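Local coordinates for protein phosphomethylpyrimidine kinase (PDB 2PB9) that probably makes thiamine phosphate with its C-terminal ThiN domain, the part described here, and phosphorylates hydroxymethylpyrimidine and its phosphate with its N-terminal kinase section, at residues A[23-34]-A[53-64]. Numbering follows the deposited sequence.
With PO4 (phosphate ion), chain C.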
ATOM      1  N   ASN A  23     -24.685 -20.361 -11.361  1.00 41.83           N
ATOM      2  CA  ASN A  23     -24.243 -19.077 -11.907  1.00 43.61           C
ATOM      3  C   ASN A  23     -23.849 -18.005 -10.894  1.00 42.74           C
ATOM      4  O   ASN A  23     -24.528 -16.988 -10.757  1.00 42.71           O
ATOM      5  CB  ASN A  23     -25.332 -18.516 -12.825  1.00 46.66           C
ATOM      6  CG  ASN A  23     -24.941 -17.187 -13.448  1.00 51.11           C
ATOM      7  OD1 ASN A  23     -23.919 -17.086 -14.129  1.00 53.00           O
ATOM      8  ND2 ASN A  23     -25.754 -16.157 -13.215  1.00 52.02           N
ATOM      9  N   PRO A  24     -22.726 -18.212 -10.190  1.00 41.92           N
ATOM     10  CA  PRO A  24     -22.188 -17.300  -9.176  1.00 41.39           C
ATOM     11  C   PRO A  24     -21.230 -16.257  -9.761  1.00 41.32           C
ATOM     12  O   PRO A  24     -20.024 -16.301  -9.524  1.00 41.53           O
ATOM     13  CB  PRO A  24     -21.474 -18.252  -8.240  1.00 41.34           C
ATOM     14  CG  PRO A  24     -20.852 -19.210  -9.220  1.00 41.56           C
ATOM     15  CD  PRO A  24     -21.973 -19.479 -10.201  1.00 41.52           C
ATOM     16  N   VAL A  25     -21.766 -15.313 -10.519  1.00 40.40           N
ATOM     17  CA  VAL A  25     -20.928 -14.299 -11.135  1.00 39.70           C
ATOM     18  C   VAL A  25     -20.386 -13.273 -10.135  1.00 39.30           C
ATOM     19  O   VAL A  25     -19.205 -12.928 -10.178  1.00 38.86           O
ATOM     20  CB  VAL A  25     -21.694 -13.560 -12.253  1.00 40.33           C
ATOM     21  CG1 VAL A  25     -20.718 -12.798 -13.141  1.00 39.26           C
ATOM     22  CG2 VAL A  25     -22.497 -14.561 -13.068  1.00 42.08           C
ATOM     23  N   ARG A  26     -21.234 -12.790  -9.232  1.00 37.98           N
ATOM     24  CA  ARG A  26     -20.782 -11.791  -8.271  1.00 37.83           C
ATOM     25  C   ARG A  26     -19.660 -12.285  -7.376  1.00 35.96           C
ATOM     26  O   ARG A  26     -18.926 -11.473  -6.807  1.00 34.53           O
ATOM     27  CB  ARG A  26     -21.941 -11.313  -7.392  1.00 41.06           C
ATOM     28  CG  ARG A  26     -22.476 -12.354  -6.424  1.00 44.06           C
ATOM     29  CD  ARG A  26     -23.692 -11.821  -5.657  1.00 46.82           C
ATOM     30  NE  ARG A  26     -23.336 -10.983  -4.509  1.00 46.99           N
ATOM     31  CZ  ARG A  26     -23.392 -11.391  -3.243  1.00 47.23           C
ATOM     32  NH1 ARG A  26     -23.791 -12.628  -2.958  1.00 43.12           N
ATOM     33  NH2 ARG A  26     -23.053 -10.562  -2.259  1.00 48.36           N
ATOM     34  N   LEU A  27     -19.521 -13.606  -7.262  1.00 33.20           N
ATOM     35  CA  LEU A  27     -18.499 -14.202  -6.403  1.00 31.56           C
ATOM     36  C   LEU A  27     -17.144 -14.477  -7.060  1.00 31.13           C
ATOM     37  O   LEU A  27     -16.190 -14.845  -6.382  1.00 32.62           O
ATOM     38  CB  LEU A  27     -19.028 -15.507  -5.793  1.00 31.72           C
ATOM     39  CG  LEU A  27     -20.276 -15.442  -4.902  1.00 32.93           C
ATOM     40  CD1 LEU A  27     -20.566 -16.815  -4.299  1.00 30.72           C
ATOM     41  CD2 LEU A  27     -20.063 -14.418  -3.794  1.00 30.70           C
ATOM     42  N   ILE A  28     -17.053 -14.296  -8.369  1.00 28.92           N
ATOM     43  CA  ILE A  28     -15.817 -14.561  -9.090  1.00 27.20           C
ATOM     44  C   ILE A  28     -14.861 -13.372  -9.119  1.00 27.35           C
ATOM     45  O   ILE A  28     -15.229 -12.292  -9.574  1.00 29.54           O
ATOM     46  CB  ILE A  28     -16.127 -14.962 -10.562  1.00 27.50           C
ATOM     47  CG1 ILE A  28     -17.004 -16.214 -10.593  1.00 25.62           C
ATOM     48  CG2 ILE A  28     -14.832 -15.202 -11.334  1.00 26.78           C
ATOM     49  CD1 ILE A  28     -16.293 -17.469 -10.225  1.00 22.05           C
ATOM     50  N   PRO A  29     -13.621 -13.549  -8.629  1.00 27.08           N
ATOM     51  CA  PRO A  29     -12.663 -12.437  -8.650  1.00 26.55           C
ATOM     52  C   PRO A  29     -12.117 -12.226 -10.069  1.00 27.29           C
ATOM     53  O   PRO A  29     -12.522 -12.923 -11.007  1.00 28.11           O
ATOM     54  CB  PRO A  29     -11.579 -12.892  -7.675  1.00 25.70           C
ATOM     55  CG  PRO A  29     -11.594 -14.382  -7.820  1.00 26.11           C
ATOM     56  CD  PRO A  29     -13.076 -14.697  -7.876  1.00 27.29           C
ATOM     57  N   GLU A  30     -11.194 -11.278 -10.221  1.00 27.19           N
ATOM     58  CA  GLU A  30     -10.612 -10.980 -11.521  1.00 27.03           C
ATOM     59  C   GLU A  30      -9.574 -12.000 -11.959  1.00 26.11           C
ATOM     60  O   GLU A  30      -9.419 -12.257 -13.156  1.00 26.97           O
ATOM     61  CB  GLU A  30      -9.985  -9.584 -11.519  1.00 30.47           C
ATOM     62  CG  GLU A  30     -11.003  -8.466 -11.561  1.00 34.34           C
ATOM     63  CD  GLU A  30     -11.862  -8.519 -12.816  1.00 38.25           C
ATOM     64  OE1 GLU A  30     -11.588  -7.748 -13.766  1.00 38.07           O
ATOM     65  OE2 GLU A  30     -12.808  -9.348 -12.851  1.00 42.36           O
ATOM     66  N   VAL A  31      -8.869 -12.578 -10.992  1.00 23.30           N
ATOM     67  CA  VAL A  31      -7.839 -13.568 -11.274  1.00 22.20           C
ATOM     68  C   VAL A  31      -8.458 -14.938 -11.564  1.00 22.38           C
ATOM     69  O   VAL A  31      -7.772 -15.878 -11.991  1.00 21.84           O
ATOM     70  CB  VAL A  31      -6.840 -13.673 -10.090  1.00 22.14           C
ATOM     71  CG1 VAL A  31      -6.293 -12.303  -9.773  1.00 21.00           C
ATOM     72  CG2 VAL A  31      -7.518 -14.260  -8.857  1.00 21.69           C
ATOM     73  N   GLY A  32      -9.766 -15.036 -11.339  1.00 22.71           N
ATOM     74  CA  GLY A  32     -10.475 -16.277 -11.589  1.00 23.73           C
ATOM     75  C   GLY A  32     -10.664 -17.130 -10.346  1.00 24.53           C
ATOM     76  O   GLY A  32      -9.955 -16.984  -9.350  1.00 23.88           O
ATOM     77  N   THR A  33     -11.637 -18.026 -10.398  1.00 25.34           N
ATOM     78  CA  THR A  33     -11.881 -18.900  -9.274  1.00 26.86           C
ATOM     79  C   THR A  33     -11.408 -20.320  -9.586  1.00 28.38           C
ATOM     80  O   THR A  33     -11.647 -20.853 -10.677  1.00 28.39           O
ATOM     81  CB  THR A  33     -13.387 -18.925  -8.888  1.00 25.82           C
ATOM     82  OG1 THR A  33     -13.724 -17.697  -8.233  1.00 26.37           O
ATOM     83  CG2 THR A  33     -13.698 -20.107  -7.949  1.00 23.77           C
ATOM     84  N   ASN A  34     -10.705 -20.907  -8.626  1.00 28.23           N
ATOM     85  CA  ASN A  34     -10.244 -22.266  -8.762  1.00 29.69           C
ATOM     86  C   ASN A  34     -10.879 -23.054  -7.615  1.00 30.35           C
ATOM     87  O   ASN A  34     -11.020 -22.555  -6.497  1.00 31.42           O
ATOM     88  CB  ASN A  34      -8.718 -22.332  -8.710  1.00 29.51           C
ATOM     89  CG  ASN A  34      -8.160 -23.457  -9.571  1.00 29.39           C
ATOM     90  OD1 ASN A  34      -7.008 -23.414  -9.985  1.00 30.85           O
ATOM     91  ND2 ASN A  34      -8.980 -24.467  -9.844  1.00 28.09           N
ATOM     92  N   VAL A  53      -9.044 -26.819 -11.358  1.00 26.63           N
ATOM     93  CA  VAL A  53      -9.550 -26.515 -12.686  1.00 24.75           C
ATOM     94  C   VAL A  53      -8.462 -25.824 -13.501  1.00 25.79           C
ATOM     95  O   VAL A  53      -7.950 -24.765 -13.118  1.00 24.70           O
ATOM     96  CB  VAL A  53     -10.803 -25.608 -12.618  1.00 24.61           C
ATOM     97  CG1 VAL A  53     -11.364 -25.392 -14.019  1.00 23.87           C
ATOM     98  CG2 VAL A  53     -11.862 -26.243 -11.719  1.00 22.70           C
ATOM     99  N   LYS A  54      -8.097 -26.436 -14.625  1.00 25.73           N
ATOM    100  CA  LYS A  54      -7.063 -25.863 -15.478  1.00 24.96           C
ATOM    101  C   LYS A  54      -7.579 -24.612 -16.171  1.00 25.00           C
ATOM    102  O   LYS A  54      -8.428 -24.688 -17.055  1.00 27.03           O
ATOM    103  CB  LYS A  54      -6.611 -26.879 -16.521  1.00 23.99           C
ATOM    104  CG  LYS A  54      -5.530 -26.356 -17.415  1.00 23.52           C
ATOM    105  CD  LYS A  54      -5.134 -27.383 -18.447  1.00 24.47           C
ATOM    106  CE  LYS A  54      -4.065 -26.815 -19.371  1.00 25.21           C
ATOM    107  NZ  LYS A  54      -3.741 -27.762 -20.460  1.00 27.25           N
ATOM    108  N   GLY A  55      -7.060 -23.461 -15.761  1.00 25.22           N
ATOM    109  CA  GLY A  55      -7.483 -22.204 -16.348  1.00 24.34           C
ATOM    110  C   GLY A  55      -8.503 -21.523 -15.459  1.00 23.80           C
ATOM    111  O   GLY A  55      -8.992 -20.446 -15.784  1.00 24.21           O
ATOM    112  N   ARG A  56      -8.825 -22.166 -14.340  1.00 23.47           N
ATOM    113  CA  ARG A  56      -9.790 -21.649 -13.371  1.00 24.78           C
ATOM    114  C   ARG A  56     -11.171 -21.411 -13.978  1.00 25.49           C
ATOM    115  O   ARG A  56     -11.470 -21.875 -15.077  1.00 27.16           O
ATOM    116  CB  ARG A  56      -9.258 -20.352 -12.756  1.00 23.62           C
ATOM    117  CG  ARG A  56      -7.875 -20.509 -12.151  1.00 23.30           C
ATOM    118  CD  ARG A  56      -7.268 -19.170 -11.799  1.00 24.34           C
ATOM    119  NE  ARG A  56      -5.831 -19.244 -11.553  1.00 21.99           N
ATOM    120  CZ  ARG A  56      -4.997 -18.233 -11.781  1.00 23.48           C
ATOM    121  NH1 ARG A  56      -5.464 -17.090 -12.263  1.00 22.71           N
ATOM    122  NH2 ARG A  56      -3.701 -18.354 -11.522  1.00 25.85           N
ATOM    123  N   ILE A  57     -12.017 -20.706 -13.238  1.00 26.93           N
ATOM    124  CA  ILE A  57     -13.364 -20.383 -13.701  1.00 28.21           C
ATOM    125  C   ILE A  57     -13.454 -18.857 -13.691  1.00 27.93           C
ATOM    126  O   ILE A  57     -13.288 -18.224 -12.646  1.00 27.52           O
ATOM    127  CB  ILE A  57     -14.429 -20.985 -12.765  1.00 28.83           C
ATOM    128  CG1 ILE A  57     -14.055 -22.433 -12.435  1.00 29.53           C
ATOM    129  CG2 ILE A  57     -15.799 -20.947 -13.436  1.00 28.22           C
ATOM    130  CD1 ILE A  57     -14.950 -23.097 -11.403  1.00 29.53           C
ATOM    131  N   VAL A  58     -13.707 -18.274 -14.859  1.00 26.92           N
ATOM    132  CA  VAL A  58     -13.760 -16.818 -15.003  1.00 25.20           C
ATOM    133  C   VAL A  58     -15.141 -16.257 -15.357  1.00 25.19           C
ATOM    134  O   VAL A  58     -16.030 -16.997 -15.795  1.00 23.43           O
ATOM    135  CB  VAL A  58     -12.753 -16.374 -16.096  1.00 24.09           C
ATOM    136  CG1 VAL A  58     -11.390 -16.962 -15.804  1.00 24.51           C
ATOM    137  CG2 VAL A  58     -13.210 -16.847 -17.468  1.00 20.72           C
ATOM    138  N   LYS A  59     -15.322 -14.950 -15.155  1.00 27.04           N
ATOM    139  CA  LYS A  59     -16.596 -14.320 -15.505  1.00 29.38           C
ATOM    140  C   LYS A  59     -16.715 -14.442 -17.014  1.00 30.97           C
ATOM    141  O   LYS A  59     -15.787 -14.099 -17.754  1.00 31.52           O
ATOM    142  CB  LYS A  59     -16.639 -12.827 -15.153  1.00 27.66           C
ATOM    143  CG  LYS A  59     -16.630 -12.458 -13.675  1.00 32.76           C
ATOM    144  CD  LYS A  59     -17.146 -11.014 -13.498  1.00 33.89           C
ATOM    145  CE  LYS A  59     -16.780 -10.379 -12.128  1.00 37.97           C
ATOM    146  NZ  LYS A  59     -17.463 -10.936 -10.884  1.00 38.20           N
ATOM    147  N   TYR A  60     -17.841 -14.950 -17.482  1.00 33.59           N
ATOM    148  CA  TYR A  60     -18.013 -15.056 -18.909  1.00 37.21           C
ATOM    149  C   TYR A  60     -18.952 -13.906 -19.268  1.00 38.94           C
ATOM    150  O   TYR A  60     -18.574 -12.739 -19.147  1.00 40.52           O
ATOM    151  CB  TYR A  60     -18.574 -16.429 -19.275  1.00 38.71           C
ATOM    152  CG  TYR A  60     -18.280 -16.822 -20.702  1.00 40.73           C
ATOM    153  CD1 TYR A  60     -17.059 -16.502 -21.296  1.00 41.79           C
ATOM    154  CD2 TYR A  60     -19.232 -17.489 -21.473  1.00 41.47           C
ATOM    155  CE1 TYR A  60     -16.799 -16.831 -22.633  1.00 43.67           C
ATOM    156  CE2 TYR A  60     -18.983 -17.823 -22.800  1.00 42.22           C
ATOM    157  CZ  TYR A  60     -17.771 -17.490 -23.375  1.00 43.47           C
ATOM    158  OH  TYR A  60     -17.549 -17.789 -24.698  1.00 45.50           O
ATOM    159  N   GLY A  61     -20.165 -14.186 -19.707  1.00 40.13           N
ATOM    160  CA  GLY A  61     -21.036 -13.066 -20.003  1.00 42.43           C
ATOM    161  C   GLY A  61     -21.542 -12.638 -18.644  1.00 42.72           C
ATOM    162  O   GLY A  61     -20.786 -12.127 -17.817  1.00 39.09           O
ATOM    163  N   ASN A  62     -22.831 -12.865 -18.419  1.00 45.37           N
ATOM    164  CA  ASN A  62     -23.448 -12.567 -17.145  1.00 46.65           C
ATOM    165  C   ASN A  62     -23.440 -13.926 -16.483  1.00 45.37           C
ATOM    166  O   ASN A  62     -24.430 -14.365 -15.900  1.00 45.89           O
ATOM    167  CB  ASN A  62     -24.885 -12.079 -17.330  1.00 50.61           C
ATOM    168  CG  ASN A  62     -25.589 -11.815 -16.002  1.00 54.47           C
ATOM    169  OD1 ASN A  62     -25.029 -12.056 -14.927  1.00 55.43           O
ATOM    170  ND2 ASN A  62     -26.827 -11.327 -16.073  1.00 55.65           N
ATOM    171  N   SER A  63     -22.311 -14.605 -16.617  1.00 43.22           N
ATOM    172  CA  SER A  63     -22.152 -15.926 -16.038  1.00 42.25           C
ATOM    173  C   SER A  63     -20.685 -16.259 -15.808  1.00 39.59           C
ATOM    174  O   SER A  63     -19.815 -15.392 -15.883  1.00 39.09           O
ATOM    175  CB  SER A  63     -22.801 -16.981 -16.943  1.00 42.99           C
ATOM    176  OG  SER A  63     -22.279 -16.910 -18.254  1.00 44.02           O
ATOM    177  N   VAL A  64     -20.419 -17.525 -15.527  1.00 35.98           N
ATOM    178  CA  VAL A  64     -19.066 -17.968 -15.270  1.00 34.01           C
ATOM    179  C   VAL A  64     -18.721 -19.128 -16.185  1.00 34.17           C
ATOM    180  O   VAL A  64     -19.603 -19.793 -16.729  1.00 34.33           O
ATOM    181  CB  VAL A  64     -18.909 -18.418 -13.811  1.00 32.03           C
ATOM    182  CG1 VAL A  64     -19.524 -17.378 -12.891  1.00 30.95           C
ATOM    183  CG2 VAL A  64     -19.557 -19.781 -13.609  1.00 31.23           C
TER
HETATM  184  P   PO4 C 500      -4.633 -21.074  -8.731  1.00 41.66           P
HETATM  185  O1  PO4 C 500      -5.258 -19.795  -8.305  1.00 43.73           O
HETATM  186  O2  PO4 C 500      -5.321 -21.574  -9.958  1.00 42.49           O
HETATM  187  O3  PO4 C 500      -3.185 -20.816  -9.047  1.00 42.84           O
HETATM  188  O4  PO4 C 500      -4.751 -22.073  -7.635  1.00 40.24           O
HETATM  189  O   HOH W   1     -12.556 -13.949 -13.613  1.00 24.72           O
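Lys-59 reaches across to Val-25 and Ile-28, a worked example of a cationic side chain tying down a loop, here 23-34, through the loop's own carbonyls. Lys-59 lays its methylenes along the loop, CG resting 4.0 Å from Ile-28 CB, and then bends at its last torsion (chi4 -69°). That bend delivers Lys-59 NZ to two carbonyls of the type I turn from Val-25 to Ile-28: 2.7 Å to Val-25 O and 2.9 Å to Ile-28 O. The second bond lies on a lone pair in the carbonyl plane; at Val-25 O the ammonium comes from the opposite face to Ile-28 N, so that oxygen is gripped twice. Ile-28 CG1 packs 3.6 Å from Val-64 CG1, the two side chains crossing obliquely.

At the other end, Thr-33 and Ile-57 form a single antiparallel bridge, whose Thr-33 N to Ile-57 O bond is nearly straight (178°). Beside it the extended chain of Arg-56 brings two guanidinium nitrogens to different acceptors. Arg-56 NH1 donates to Val-31 O (2.6 Å), which is tilted 23° from the guanidinium plane, whereas its NE meets phosphate O2 edge-on and in plane at 2.9 Å. NH2 pairs with Glu-30 of a second subunit. A leucine at Arg-56 would probably leave Val-31 O, the phosphate and that glutamate each without this partner. The phosphate, probably from the crystallisation liquor, is also bound by Ser-75 OG and the backbone N atoms of His-77 and Leu-78.

Within the ThiN domain, loop 23-34 runs from helix 5-21 to strand 35-38 while lying against the two-stranded sheet of 57-59 and 64-66. Phe-19 of that helix packs on Pro-24, Ile-28 and Ile-57, and Asn-97 of strand 94-98 bonds to Gly-32, Thr-33 and Asn-34.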